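Local coordinates for protein putative dioxygenase (1H-3-hydroxy-4-oxoquinaldine 2,4-dioxygenase) (PDB 6RA3) that cleaves the ring of the Pseudomonas quinolone signal PQS with dioxygen, giving N-octanoylanthranilate and carbon monoxide, at residues 89-94 with 114-119; 25-30 with 49-54; 130-135 with 186-191. All blocks are in the same frame, centred on the assembly; numbering follows the deposited sequence.

Contact 1 (89-94 with 114-119)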
ATOM      1  N   SER A  89     -10.164 -23.326 -12.848  1.00 48.09           N
ATOM      2  CA  SER A  89      -9.451 -23.283 -14.112  1.00 44.21           C
ATOM      3  C   SER A  89      -8.894 -21.887 -14.341  1.00 40.48           C
ATOM      4  O   SER A  89      -9.525 -20.879 -14.007  1.00 41.05           O
ATOM      5  CB  SER A  89     -10.354 -23.706 -15.274  1.00 50.75           C
ATOM      6  OG  SER A  89     -11.479 -22.853 -15.414  1.00 53.40           O
ATOM      7  N   PHE A  90      -7.693 -21.826 -14.909  1.00 38.71           N
ATOM      8  CA  PHE A  90      -7.036 -20.546 -15.047  1.00 37.75           C
ATOM      9  C   PHE A  90      -6.058 -20.578 -16.199  1.00 35.11           C
ATOM     10  O   PHE A  90      -5.590 -21.633 -16.634  1.00 37.42           O
ATOM     11  CB  PHE A  90      -6.339 -20.126 -13.736  1.00 39.29           C
ATOM     12  CG  PHE A  90      -5.238 -21.064 -13.256  1.00 34.05           C
ATOM     13  CD1 PHE A  90      -5.520 -22.117 -12.399  1.00 37.41           C
ATOM     14  CD2 PHE A  90      -3.924 -20.833 -13.603  1.00 35.20           C
ATOM     15  CE1 PHE A  90      -4.491 -22.952 -11.913  1.00 31.07           C
ATOM     16  CE2 PHE A  90      -2.894 -21.648 -13.121  1.00 27.46           C
ATOM     17  CZ  PHE A  90      -3.178 -22.697 -12.282  1.00 31.76           C
ATOM     18  N   VAL A  91      -5.751 -19.381 -16.661  1.00 32.11           N
ATOM     19  CA  VAL A  91      -4.915 -19.152 -17.824  1.00 35.13           C
ATOM     20  C   VAL A  91      -3.748 -18.278 -17.391  1.00 38.83           C
ATOM     21  O   VAL A  91      -3.878 -17.058 -17.295  1.00 35.37           O
ATOM     22  CB  VAL A  91      -5.713 -18.485 -18.959  1.00 35.01           C
ATOM     23  CG1 VAL A  91      -4.787 -17.971 -20.029  1.00 31.36           C
ATOM     24  CG2 VAL A  91      -6.720 -19.461 -19.527  1.00 35.92           C
ATOM     25  N   PRO A  92      -2.572 -18.869 -17.146  1.00 39.98           N
ATOM     26  CA  PRO A  92      -1.382 -18.053 -16.882  1.00 34.54           C
ATOM     27  C   PRO A  92      -1.037 -17.127 -18.036  1.00 32.04           C
ATOM     28  O   PRO A  92      -1.095 -17.509 -19.202  1.00 36.03           O
ATOM     29  CB  PRO A  92      -0.283 -19.092 -16.667  1.00 28.68           C
ATOM     30  CG  PRO A  92      -0.977 -20.321 -16.244  1.00 42.37           C
ATOM     31  CD  PRO A  92      -2.335 -20.304 -16.874  1.00 35.77           C
ATOM     32  N   ILE A  93      -0.697 -15.889 -17.689  1.00 26.03           N
ATOM     33  CA  ILE A  93      -0.055 -14.927 -18.569  1.00 29.73           C
ATOM     34  C   ILE A  93       1.303 -14.622 -17.937  1.00 38.18           C
ATOM     35  O   ILE A  93       1.352 -14.150 -16.795  1.00 34.68           O
ATOM     36  CB  ILE A  93      -0.879 -13.640 -18.731  1.00 31.63           C
ATOM     37  CG1 ILE A  93      -2.333 -13.948 -19.147  1.00 37.31           C
ATOM     38  CG2 ILE A  93      -0.194 -12.665 -19.726  1.00 27.86           C
ATOM     39  CD1 ILE A  93      -3.177 -12.664 -19.436  1.00 39.35           C
ATOM     40  N   ALA A  94       2.402 -14.875 -18.669  1.00 37.75           N
ATOM     41  CA  ALA A  94       3.746 -14.877 -18.072  1.00 35.68           C
ATOM     42  C   ALA A  94       4.749 -14.096 -18.909  1.00 40.90           C
ATOM     43  O   ALA A  94       4.888 -14.335 -20.118  1.00 39.35           O
ATOM     44  CB  ALA A  94       4.234 -16.311 -17.877  1.00 34.39           C
ATOM     45  N   VAL A 114      -5.616 -26.103 -16.280  1.00 36.62           N
ATOM     46  CA  VAL A 114      -4.925 -25.027 -16.988  1.00 38.66           C
ATOM     47  C   VAL A 114      -5.077 -25.261 -18.487  1.00 50.01           C
ATOM     48  O   VAL A 114      -4.222 -25.921 -19.110  1.00 42.06           O
ATOM     49  CB  VAL A 114      -3.444 -24.937 -16.578  1.00 44.66           C
ATOM     50  CG1 VAL A 114      -2.656 -23.979 -17.489  1.00 33.95           C
ATOM     51  CG2 VAL A 114      -3.355 -24.473 -15.134  1.00 45.55           C
ATOM     52  N   PRO A 115      -6.145 -24.734 -19.100  1.00 50.46           N
ATOM     53  CA  PRO A 115      -6.408 -24.994 -20.523  1.00 43.28           C
ATOM     54  C   PRO A 115      -5.602 -24.137 -21.467  1.00 42.71           C
ATOM     55  O   PRO A 115      -5.605 -24.402 -22.672  1.00 49.70           O
ATOM     56  CB  PRO A 115      -7.894 -24.655 -20.654  1.00 50.73           C
ATOM     57  CG  PRO A 115      -8.041 -23.509 -19.698  1.00 51.06           C
ATOM     58  CD  PRO A 115      -7.206 -23.901 -18.504  1.00 44.34           C
ATOM     59  N   ALA A 116      -4.923 -23.111 -20.984  1.00 42.05           N
ATOM     60  CA  ALA A 116      -4.145 -22.288 -21.892  1.00 40.45           C
ATOM     61  C   ALA A 116      -3.097 -21.515 -21.103  1.00 41.45           C
ATOM     62  O   ALA A 116      -3.206 -21.343 -19.883  1.00 35.83           O
ATOM     63  CB  ALA A 116      -5.041 -21.339 -22.687  1.00 41.17           C
ATOM     64  N   VAL A 117      -2.097 -21.039 -21.836  1.00 36.09           N
ATOM     65  CA  VAL A 117      -0.957 -20.293 -21.306  1.00 40.24           C
ATOM     66  C   VAL A 117      -0.518 -19.299 -22.361  1.00 30.57           C
ATOM     67  O   VAL A 117      -0.231 -19.685 -23.494  1.00 42.24           O
ATOM     68  CB  VAL A 117       0.253 -21.194 -20.956  1.00 39.85           C
ATOM     69  CG1 VAL A 117       1.488 -20.328 -20.612  1.00 41.49           C
ATOM     70  CG2 VAL A 117      -0.069 -22.160 -19.848  1.00 41.03           C
ATOM     71  N   MET A 118      -0.396 -18.035 -21.984  1.00 33.69           N
ATOM     72  CA  MET A 118       0.225 -17.018 -22.824  1.00 33.31           C
ATOM     73  C   MET A 118       1.598 -16.655 -22.269  1.00 45.94           C
ATOM     74  O   MET A 118       1.751 -16.436 -21.059  1.00 32.69           O
ATOM     75  CB  MET A 118      -0.640 -15.760 -22.909  1.00 34.18           C
ATOM     76  CG  MET A 118      -0.007 -14.633 -23.682  1.00 48.16           C
ATOM     77  SD  MET A 118      -1.155 -13.384 -24.342  1.00 48.19           S
ATOM     78  CE  MET A 118      -1.923 -14.411 -25.555  1.00 55.38           C
ATOM     79  N   ILE A 119       2.588 -16.567 -23.162  1.00 45.34           N
ATOM     80  CA  ILE A 119       3.954 -16.192 -22.808  1.00 41.54           C
ATOM     81  C   ILE A 119       4.342 -14.979 -23.632  1.00 41.79           C
ATOM     82  O   ILE A 119       4.024 -14.897 -24.823  1.00 45.98           O
ATOM     83  CB  ILE A 119       4.936 -17.361 -23.013  1.00 41.69           C
ATOM     84  CG1 ILE A 119       4.511 -18.553 -22.137  1.00 47.10           C
ATOM     85  CG2 ILE A 119       6.362 -16.930 -22.695  1.00 53.20           C
ATOM     86  CD1 ILE A 119       5.334 -19.820 -22.315  1.00 53.92           C
TER
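V114 lays its CG2 methyl over one face of the F90 ring, shifted from the centre toward the rim, and CG2 comes within 3.4 Å of CZ in a CH-pi contact. The F90 CB bond points away from 114-119, but chi1 61° sets CG between the backbone N and the carbonyl carbon, and the ring lies beside V114; it also packs on I105 and L109 of helix 99-109. The other V114 branch, CG1, is anti to the backbone N (chi1 170°) and meets P92 CD at 3.7 Å. These strands run parallel as the two ends of a beta-alpha-beta unit of the alpha/beta hydrolase sheet, with helix 99-109 between them. P92 interrupts the pairing: it has no N-H for A116 O, and its CD lies 3.3 Å from that oxygen. P115 CD lies against F90 O at 3.4 Å. Both carbonyl oxygens are buried without a polar partner. Regular pairing begins farther on: M118 N donates almost straight to P92 O (2.9 Å, 167°), and A94 N to M118 O (2.9 Å). The small A94 and branched I119 suit the face under helix 99-109, whereas I93 and the flexible M118 side chain fill the face against helix 253-266.

Contact 2 (25-30 with 49-54)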
ATOM      1  N   PHE A  25      -7.685 -15.246 -15.305  1.00 31.28           N
ATOM      2  CA  PHE A  25      -6.361 -14.803 -15.731  1.00 31.08           C
ATOM      3  C   PHE A  25      -5.407 -14.713 -14.531  1.00 39.27           C
ATOM      4  O   PHE A  25      -5.719 -14.074 -13.523  1.00 23.60           O
ATOM      5  CB  PHE A  25      -6.445 -13.459 -16.422  1.00 36.98           C
ATOM      6  CG  PHE A  25      -7.073 -13.514 -17.782  1.00 45.77           C
ATOM      7  CD1 PHE A  25      -6.660 -14.455 -18.715  1.00 42.15           C
ATOM      8  CD2 PHE A  25      -8.076 -12.622 -18.132  1.00 49.09           C
ATOM      9  CE1 PHE A  25      -7.224 -14.499 -19.976  1.00 50.87           C
ATOM     10  CE2 PHE A  25      -8.648 -12.663 -19.390  1.00 51.56           C
ATOM     11  CZ  PHE A  25      -8.224 -13.604 -20.313  1.00 55.63           C
ATOM     12  N   VAL A  26      -4.232 -15.345 -14.641  1.00 34.94           N
ATOM     13  CA  VAL A  26      -3.200 -15.273 -13.603  1.00 26.98           C
ATOM     14  C   VAL A  26      -1.957 -14.672 -14.240  1.00 35.64           C
ATOM     15  O   VAL A  26      -1.355 -15.268 -15.146  1.00 29.77           O
ATOM     16  CB  VAL A  26      -2.902 -16.634 -12.961  1.00 32.55           C
ATOM     17  CG1 VAL A  26      -1.795 -16.493 -11.915  1.00 33.12           C
ATOM     18  CG2 VAL A  26      -4.134 -17.214 -12.323  1.00 30.16           C
ATOM     19  N   THR A  27      -1.618 -13.458 -13.821  1.00 29.62           N
ATOM     20  CA  THR A  27      -0.469 -12.767 -14.345  1.00 33.30           C
ATOM     21  C   THR A  27       0.759 -13.151 -13.530  1.00 38.33           C
ATOM     22  O   THR A  27       0.699 -13.305 -12.302  1.00 29.22           O
ATOM     23  CB  THR A  27      -0.647 -11.251 -14.349  1.00 37.33           C
ATOM     24  OG1 THR A  27      -0.450 -10.704 -13.036  1.00 31.39           O
ATOM     25  CG2 THR A  27      -2.020 -10.875 -14.879  1.00 44.99           C
ATOM     26  N   LEU A  28       1.855 -13.356 -14.246  1.00 35.50           N
ATOM     27  CA  LEU A  28       3.122 -13.801 -13.680  1.00 35.45           C
ATOM     28  C   LEU A  28       4.175 -12.945 -14.342  1.00 36.00           C
ATOM     29  O   LEU A  28       4.234 -12.887 -15.575  1.00 31.52           O
ATOM     30  CB  LEU A  28       3.374 -15.282 -13.944  1.00 29.43           C
ATOM     31  CG  LEU A  28       2.340 -16.243 -13.372  1.00 34.69           C
ATOM     32  CD1 LEU A  28       2.517 -17.622 -13.978  1.00 33.09           C
ATOM     33  CD2 LEU A  28       2.399 -16.314 -11.855  1.00 35.33           C
ATOM     34  N   SER A  29       4.968 -12.252 -13.527  1.00 31.83           N
ATOM     35  CA  SER A  29       5.932 -11.301 -14.034  1.00 32.03           C
ATOM     36  C   SER A  29       7.271 -12.017 -14.252  1.00 27.93           C
ATOM     37  O   SER A  29       7.419 -13.208 -13.975  1.00 27.81           O
ATOM     38  CB  SER A  29       6.057 -10.112 -13.078  1.00 42.36           C
ATOM     39  OG  SER A  29       4.815  -9.432 -12.914  1.00 32.37           O
ATOM     40  N   GLY A  30       8.232 -11.292 -14.807  1.00 29.81           N
ATOM     41  CA  GLY A  30       9.588 -11.783 -14.962  1.00 47.43           C
ATOM     42  C   GLY A  30      10.375 -11.631 -13.670  1.00 42.33           C
ATOM     43  O   GLY A  30       9.823 -11.359 -12.603  1.00 37.64           O
ATOM     44  N   GLN A  49     -12.409 -11.231 -17.061  1.00 31.70           N
ATOM     45  CA  GLN A  49     -12.415 -12.390 -16.185  1.00 33.21           C
ATOM     46  C   GLN A  49     -11.880 -11.978 -14.830  1.00 22.06           C
ATOM     47  O   GLN A  49     -11.184 -10.980 -14.712  1.00 27.07           O
ATOM     48  CB  GLN A  49     -11.521 -13.531 -16.700  1.00 44.22           C
ATOM     49  CG  GLN A  49     -11.707 -13.959 -18.147  1.00 46.42           C
ATOM     50  CD  GLN A  49     -13.010 -14.722 -18.393  1.00 47.62           C
ATOM     51  OE1 GLN A  49     -13.530 -15.424 -17.505  1.00 40.48           O
ATOM     52  NE2 GLN A  49     -13.537 -14.588 -19.610  1.00 37.67           N
ATOM     53  N   ARG A  50     -12.169 -12.786 -13.820  1.00 30.82           N
ATOM     54  CA  ARG A  50     -11.420 -12.672 -12.582  1.00 27.86           C
ATOM     55  C   ARG A  50      -9.954 -12.740 -12.937  1.00 35.57           C
ATOM     56  O   ARG A  50      -9.524 -13.664 -13.634  1.00 30.20           O
ATOM     57  CB  ARG A  50     -11.776 -13.789 -11.607  1.00 27.44           C
ATOM     58  CG  ARG A  50     -11.051 -13.731 -10.232  1.00 30.01           C
ATOM     59  CD  ARG A  50     -11.358 -14.961  -9.383  1.00 34.77           C
ATOM     60  NE  ARG A  50     -10.788 -14.868  -8.054  1.00 31.27           N
ATOM     61  CZ  ARG A  50     -10.900 -15.802  -7.122  1.00 27.51           C
ATOM     62  NH1 ARG A  50     -11.544 -16.916  -7.366  1.00 34.05           N
ATOM     63  NH2 ARG A  50     -10.361 -15.607  -5.928  1.00 36.09           N
ATOM     64  N   THR A  51      -9.211 -11.724 -12.510  1.00 31.98           N
ATOM     65  CA  THR A  51      -7.778 -11.618 -12.742  1.00 27.70           C
ATOM     66  C   THR A  51      -7.047 -11.595 -11.403  1.00 33.78           C
ATOM     67  O   THR A  51      -7.369 -10.782 -10.528  1.00 27.13           O
ATOM     68  CB  THR A  51      -7.497 -10.366 -13.547  1.00 28.57           C
ATOM     69  OG1 THR A  51      -8.115 -10.510 -14.831  1.00 36.83           O
ATOM     70  CG2 THR A  51      -5.981 -10.124 -13.704  1.00 34.81           C
ATOM     71  N   VAL A  52      -6.089 -12.508 -11.239  1.00 32.83           N
ATOM     72  CA  VAL A  52      -5.240 -12.619 -10.050  1.00 31.92           C
ATOM     73  C   VAL A  52      -3.823 -12.307 -10.510  1.00 32.06           C
ATOM     74  O   VAL A  52      -3.251 -13.055 -11.317  1.00 29.21           O
ATOM     75  CB  VAL A  52      -5.315 -14.019  -9.409  1.00 25.27           C
ATOM     76  CG1 VAL A  52      -4.263 -14.178  -8.290  1.00 27.09           C
ATOM     77  CG2 VAL A  52      -6.684 -14.326  -8.888  1.00 27.09           C
ATOM     78  N   ARG A  53      -3.270 -11.194 -10.045  1.00 30.58           N
ATOM     79  CA  ARG A  53      -1.886 -10.844 -10.351  1.00 31.33           C
ATOM     80  C   ARG A  53      -0.996 -11.359  -9.226  1.00 36.84           C
ATOM     81  O   ARG A  53      -1.283 -11.125  -8.049  1.00 28.23           O
ATOM     82  CB  ARG A  53      -1.712  -9.340 -10.532  1.00 24.50           C
ATOM     83  CG  ARG A  53      -2.539  -8.733 -11.631  1.00 31.44           C
ATOM     84  CD  ARG A  53      -2.109  -7.316 -11.904  1.00 31.56           C
ATOM     85  NE  ARG A  53      -2.483  -6.467 -10.777  1.00 33.10           N
ATOM     86  CZ  ARG A  53      -2.076  -5.218 -10.598  1.00 35.70           C
ATOM     87  NH1 ARG A  53      -1.258  -4.635 -11.466  1.00 37.82           N
ATOM     88  NH2 ARG A  53      -2.505  -4.546  -9.542  1.00 35.14           N
ATOM     89  N   VAL A  54       0.063 -12.093  -9.583  1.00 35.11           N
ATOM     90  CA  VAL A  54       0.852 -12.837  -8.610  1.00 30.43           C
ATOM     91  C   VAL A  54       2.291 -12.344  -8.637  1.00 33.35           C
ATOM     92  O   VAL A  54       2.881 -12.157  -9.703  1.00 25.93           O
ATOM     93  CB  VAL A  54       0.810 -14.351  -8.875  1.00 33.16           C
ATOM     94  CG1 VAL A  54       1.749 -15.075  -7.928  1.00 35.87           C
ATOM     95  CG2 VAL A  54      -0.584 -14.883  -8.725  1.00 33.10           C
TER
HETATM   96  O   HOH W   1       2.269 -10.537 -12.085  1.00 31.61           O
HETATM   97  O   HOH W   2       5.328 -12.661 -10.717  1.00 26.32           O
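T27 turns its hydroxyl between its own backbone N and carbonyl carbon (chi1 78°), which sets OG1 tightly against the R53 backbone, 3.0 Å from R53 CA, while the two side chains lie side by side and point the same way. F25 swings its CG anti to the carbonyl carbon (chi1 -72°), and its ring reaches the aliphatic part of Q49, with CE2 3.5 Å from Q49 CG. These are the first and last strands of a beta-alpha-beta unit in the alpha/beta hydrolase sheet, linked through helix 42-48. Four backbone bonds join them in parallel, among them a nearly straight one from V52 N to F25 O (2.8 Å, 169°). T51 OG1 lies in the plane of the F25 ring at its edge and donates to Q49 O, reaching that oxygen from above its carbonyl plane. F25, T27 and T51 pack on L45 of helix 42-48, and on the same face the guanidinium of R53 forms salt bridges with D15 and D39. The other face is aliphatic, as suits residues under helix 71-84: V26 CG1 touches V54 CG2 at 3.8 Å, and L28 and V54 lie side by side, L28 CD2 3.9 Å from V54 CB. Where the strands part, at their C-terminal ends, two waters take over the pairing. One bonds to T27 OG1 and donates to V54 O and to S29 OG, itself also hydrogen-bonded to D34 O; the second accepts from S29 N and donates to V54 O at 2.7 Å.

Contact 3 (130-135 with 186-191)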
ATOM      1  N   GLU A 130      25.730 -14.780 -26.031  1.00 50.82           N
ATOM      2  CA  GLU A 130      25.748 -13.441 -25.460  1.00 58.48           C
ATOM      3  C   GLU A 130      24.849 -13.373 -24.229  1.00 58.98           C
ATOM      4  O   GLU A 130      25.221 -12.791 -23.207  1.00 52.64           O
ATOM      5  CB  GLU A 130      25.304 -12.422 -26.512  1.00 58.06           C
ATOM      6  CG  GLU A 130      26.266 -11.273 -26.713  1.00 73.51           C
ATOM      7  CD  GLU A 130      25.606 -10.077 -27.372  1.00 87.31           C
ATOM      8  OE1 GLU A 130      24.437  -9.798 -27.024  1.00 58.19           O
ATOM      9  OE2 GLU A 130      26.252  -9.422 -28.229  1.00 69.00           O
ATOM     10  N   PHE A 131      23.661 -13.973 -24.314  1.00 54.48           N
ATOM     11  CA  PHE A 131      22.749 -14.030 -23.177  1.00 52.40           C
ATOM     12  C   PHE A 131      23.384 -14.773 -22.009  1.00 52.29           C
ATOM     13  O   PHE A 131      23.387 -14.267 -20.879  1.00 48.09           O
ATOM     14  CB  PHE A 131      21.440 -14.701 -23.609  1.00 49.69           C
ATOM     15  CG  PHE A 131      20.314 -14.611 -22.600  1.00 37.34           C
ATOM     16  CD1 PHE A 131      19.893 -13.384 -22.092  1.00 40.18           C
ATOM     17  CD2 PHE A 131      19.636 -15.753 -22.224  1.00 42.31           C
ATOM     18  CE1 PHE A 131      18.836 -13.313 -21.206  1.00 37.56           C
ATOM     19  CE2 PHE A 131      18.574 -15.689 -21.317  1.00 44.16           C
ATOM     20  CZ  PHE A 131      18.182 -14.466 -20.819  1.00 40.19           C
ATOM     21  N   VAL A 132      23.926 -15.980 -22.261  1.00 46.53           N
ATOM     22  CA  VAL A 132      24.566 -16.756 -21.198  1.00 51.88           C
ATOM     23  C   VAL A 132      25.714 -15.964 -20.586  1.00 50.69           C
ATOM     24  O   VAL A 132      25.959 -16.040 -19.373  1.00 43.24           O
ATOM     25  CB  VAL A 132      25.045 -18.128 -21.716  1.00 47.25           C
ATOM     26  CG1 VAL A 132      25.831 -18.860 -20.616  1.00 46.84           C
ATOM     27  CG2 VAL A 132      23.861 -18.979 -22.154  1.00 43.78           C
ATOM     28  N   ALA A 133      26.406 -15.167 -21.412  1.00 55.21           N
ATOM     29  CA  ALA A 133      27.476 -14.296 -20.928  1.00 59.29           C
ATOM     30  C   ALA A 133      26.956 -13.272 -19.921  1.00 47.22           C
ATOM     31  O   ALA A 133      27.619 -12.995 -18.917  1.00 39.73           O
ATOM     32  CB  ALA A 133      28.136 -13.578 -22.109  1.00 60.06           C
ATOM     33  N   ALA A 134      25.783 -12.681 -20.185  1.00 43.65           N
ATOM     34  CA  ALA A 134      25.208 -11.710 -19.252  1.00 46.64           C
ATOM     35  C   ALA A 134      24.607 -12.388 -18.026  1.00 44.47           C
ATOM     36  O   ALA A 134      24.666 -11.827 -16.932  1.00 43.45           O
ATOM     37  CB  ALA A 134      24.149 -10.852 -19.941  1.00 41.00           C
ATOM     38  N   LEU A 135      24.024 -13.582 -18.194  1.00 39.04           N
ATOM     39  CA  LEU A 135      23.508 -14.341 -17.062  1.00 42.69           C
ATOM     40  C   LEU A 135      24.592 -14.615 -16.024  1.00 46.45           C
ATOM     41  O   LEU A 135      24.287 -14.831 -14.841  1.00 38.04           O
ATOM     42  CB  LEU A 135      22.911 -15.665 -17.541  1.00 35.20           C
ATOM     43  CG  LEU A 135      21.614 -15.679 -18.363  1.00 46.93           C
ATOM     44  CD1 LEU A 135      21.200 -17.109 -18.720  1.00 44.74           C
ATOM     45  CD2 LEU A 135      20.458 -14.980 -17.625  1.00 44.57           C
ATOM     46  N   VAL A 186      19.021 -19.177 -12.384  1.00 34.22           N
ATOM     47  CA  VAL A 186      17.820 -19.949 -12.671  1.00 37.46           C
ATOM     48  C   VAL A 186      17.581 -20.002 -14.175  1.00 35.62           C
ATOM     49  O   VAL A 186      17.289 -21.064 -14.730  1.00 33.44           O
ATOM     50  CB  VAL A 186      16.607 -19.369 -11.910  1.00 41.54           C
ATOM     51  CG1 VAL A 186      15.319 -20.019 -12.374  1.00 40.55           C
ATOM     52  CG2 VAL A 186      16.768 -19.602 -10.403  1.00 36.54           C
ATOM     53  N   ILE A 187      17.695 -18.852 -14.846  1.00 35.80           N
ATOM     54  CA  ILE A 187      17.569 -18.803 -16.300  1.00 31.69           C
ATOM     55  C   ILE A 187      18.674 -19.637 -16.956  1.00 45.25           C
ATOM     56  O   ILE A 187      18.406 -20.543 -17.760  1.00 40.15           O
ATOM     57  CB  ILE A 187      17.599 -17.344 -16.784  1.00 38.99           C
ATOM     58  CG1 ILE A 187      16.450 -16.528 -16.142  1.00 40.93           C
ATOM     59  CG2 ILE A 187      17.486 -17.281 -18.289  1.00 40.06           C
ATOM     60  CD1 ILE A 187      16.524 -15.029 -16.430  1.00 35.18           C
ATOM     61  N   ASP A 188      19.934 -19.356 -16.612  1.00 34.02           N
ATOM     62  CA  ASP A 188      21.036 -20.132 -17.178  1.00 38.69           C
ATOM     63  C   ASP A 188      20.763 -21.622 -17.042  1.00 36.26           C
ATOM     64  O   ASP A 188      20.886 -22.381 -18.008  1.00 38.47           O
ATOM     65  CB  ASP A 188      22.348 -19.732 -16.503  1.00 39.34           C
ATOM     66  CG  ASP A 188      23.580 -20.331 -17.165  1.00 47.12           C
ATOM     67  OD1 ASP A 188      23.670 -20.336 -18.409  1.00 51.07           O
ATOM     68  OD2 ASP A 188      24.497 -20.739 -16.423  1.00 47.14           O
ATOM     69  N   GLU A 189      20.292 -22.051 -15.872  1.00 36.78           N
ATOM     70  CA  GLU A 189      20.066 -23.474 -15.646  1.00 41.39           C
ATOM     71  C   GLU A 189      18.892 -23.993 -16.476  1.00 44.07           C
ATOM     72  O   GLU A 189      18.904 -25.151 -16.920  1.00 39.34           O
ATOM     73  CB  GLU A 189      19.822 -23.750 -14.167  1.00 43.67           C
ATOM     74  CG  GLU A 189      19.543 -25.220 -13.814  1.00 50.49           C
ATOM     75  CD  GLU A 189      18.864 -25.377 -12.463  1.00 53.05           C
ATOM     76  OE1 GLU A 189      18.816 -24.382 -11.696  1.00 60.51           O
ATOM     77  OE2 GLU A 189      18.382 -26.492 -12.160  1.00 59.69           O
ATOM     78  N   ALA A 190      17.850 -23.176 -16.655  1.00 36.20           N
ATOM     79  CA  ALA A 190      16.682 -23.623 -17.405  1.00 37.75           C
ATOM     80  C   ALA A 190      17.065 -23.957 -18.851  1.00 39.02           C
ATOM     81  O   ALA A 190      16.658 -24.990 -19.393  1.00 37.05           O
ATOM     82  CB  ALA A 190      15.595 -22.548 -17.351  1.00 33.30           C
ATOM     83  N   TYR A 191      17.885 -23.113 -19.477  1.00 39.10           N
ATOM     84  CA  TYR A 191      18.311 -23.396 -20.847  1.00 45.52           C
ATOM     85  C   TYR A 191      19.298 -24.557 -20.922  1.00 47.05           C
ATOM     86  O   TYR A 191      19.342 -25.257 -21.944  1.00 43.90           O
ATOM     87  CB  TYR A 191      18.922 -22.159 -21.482  1.00 37.98           C
ATOM     88  CG  TYR A 191      17.894 -21.150 -21.914  1.00 51.61           C
ATOM     89  CD1 TYR A 191      17.514 -20.119 -21.064  1.00 54.16           C
ATOM     90  CD2 TYR A 191      17.296 -21.226 -23.169  1.00 52.00           C
ATOM     91  CE1 TYR A 191      16.565 -19.177 -21.451  1.00 51.80           C
ATOM     92  CE2 TYR A 191      16.345 -20.290 -23.569  1.00 55.72           C
ATOM     93  CZ  TYR A 191      15.984 -19.265 -22.696  1.00 56.00           C
ATOM     94  OH  TYR A 191      15.052 -18.319 -23.055  1.00 53.56           O
TER
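F131 faces helix 186-191: chi1 -170° sends its CG out anti to the backbone N, and the turn of the ring (chi2 55°) brings CE2 to 3.6 Å from I187 CG2. The same CE2 approaches Y191 CE1 at 4.0 Å, the tyrosine carbon lying at the edge of the F131 ring near its plane. V132 comes next, and its CG1 methyl rests 3.4 Å from D188 OD1; the other carboxylate oxygen, OD2, is hydrogen-bonded to H136 NE2. One turn after F131, L135 sets its CG over the centre of one face of that ring, so the phenylalanine is packed by its own helix as well. The forked end of L135 suits the place, one methyl to each neighbour: CD1 lies against the facing backbone, 3.3 Å from D188 N, while CD2 meets I187 CB at 3.8 Å. Contact here is by van der Waals packing, with segment axes 9.7 Å apart at 142°, a strongly inclined antiparallel crossing. Helix 129-137 follows strand 116-120 in the chain; the F131 ring meets that of H97, Y191 OH bonds to I123 O, and V186 and A190 of helix 177-194 lie against I71 of helix 71-84.

Contacts 1 and 2 share one sheet, in the order 51-54, 24-28, 90-95, 116-120, and the middle strands join them: I93 N lies 2.7 Å from V26 O, and I93 O 2.7 Å from L28 N, both probably hydrogen bonds. Contact 3, a helix pair across the chain's centre, is about 24 Å from contact 1 and 25 Å from contact 2 between centres. The active-site residues lie against contact 3: between side chains, Y191 is about 3 Å from H97, the likely substrate-binding residue, and F131 about 7 Å from H246, probably the proton donor and acceptor. I119 is about 8 Å and S29 about 10 Å from H97. A bound 2-(octanoylamino)benzoic acid lies about 9 Å from the R50 side chain.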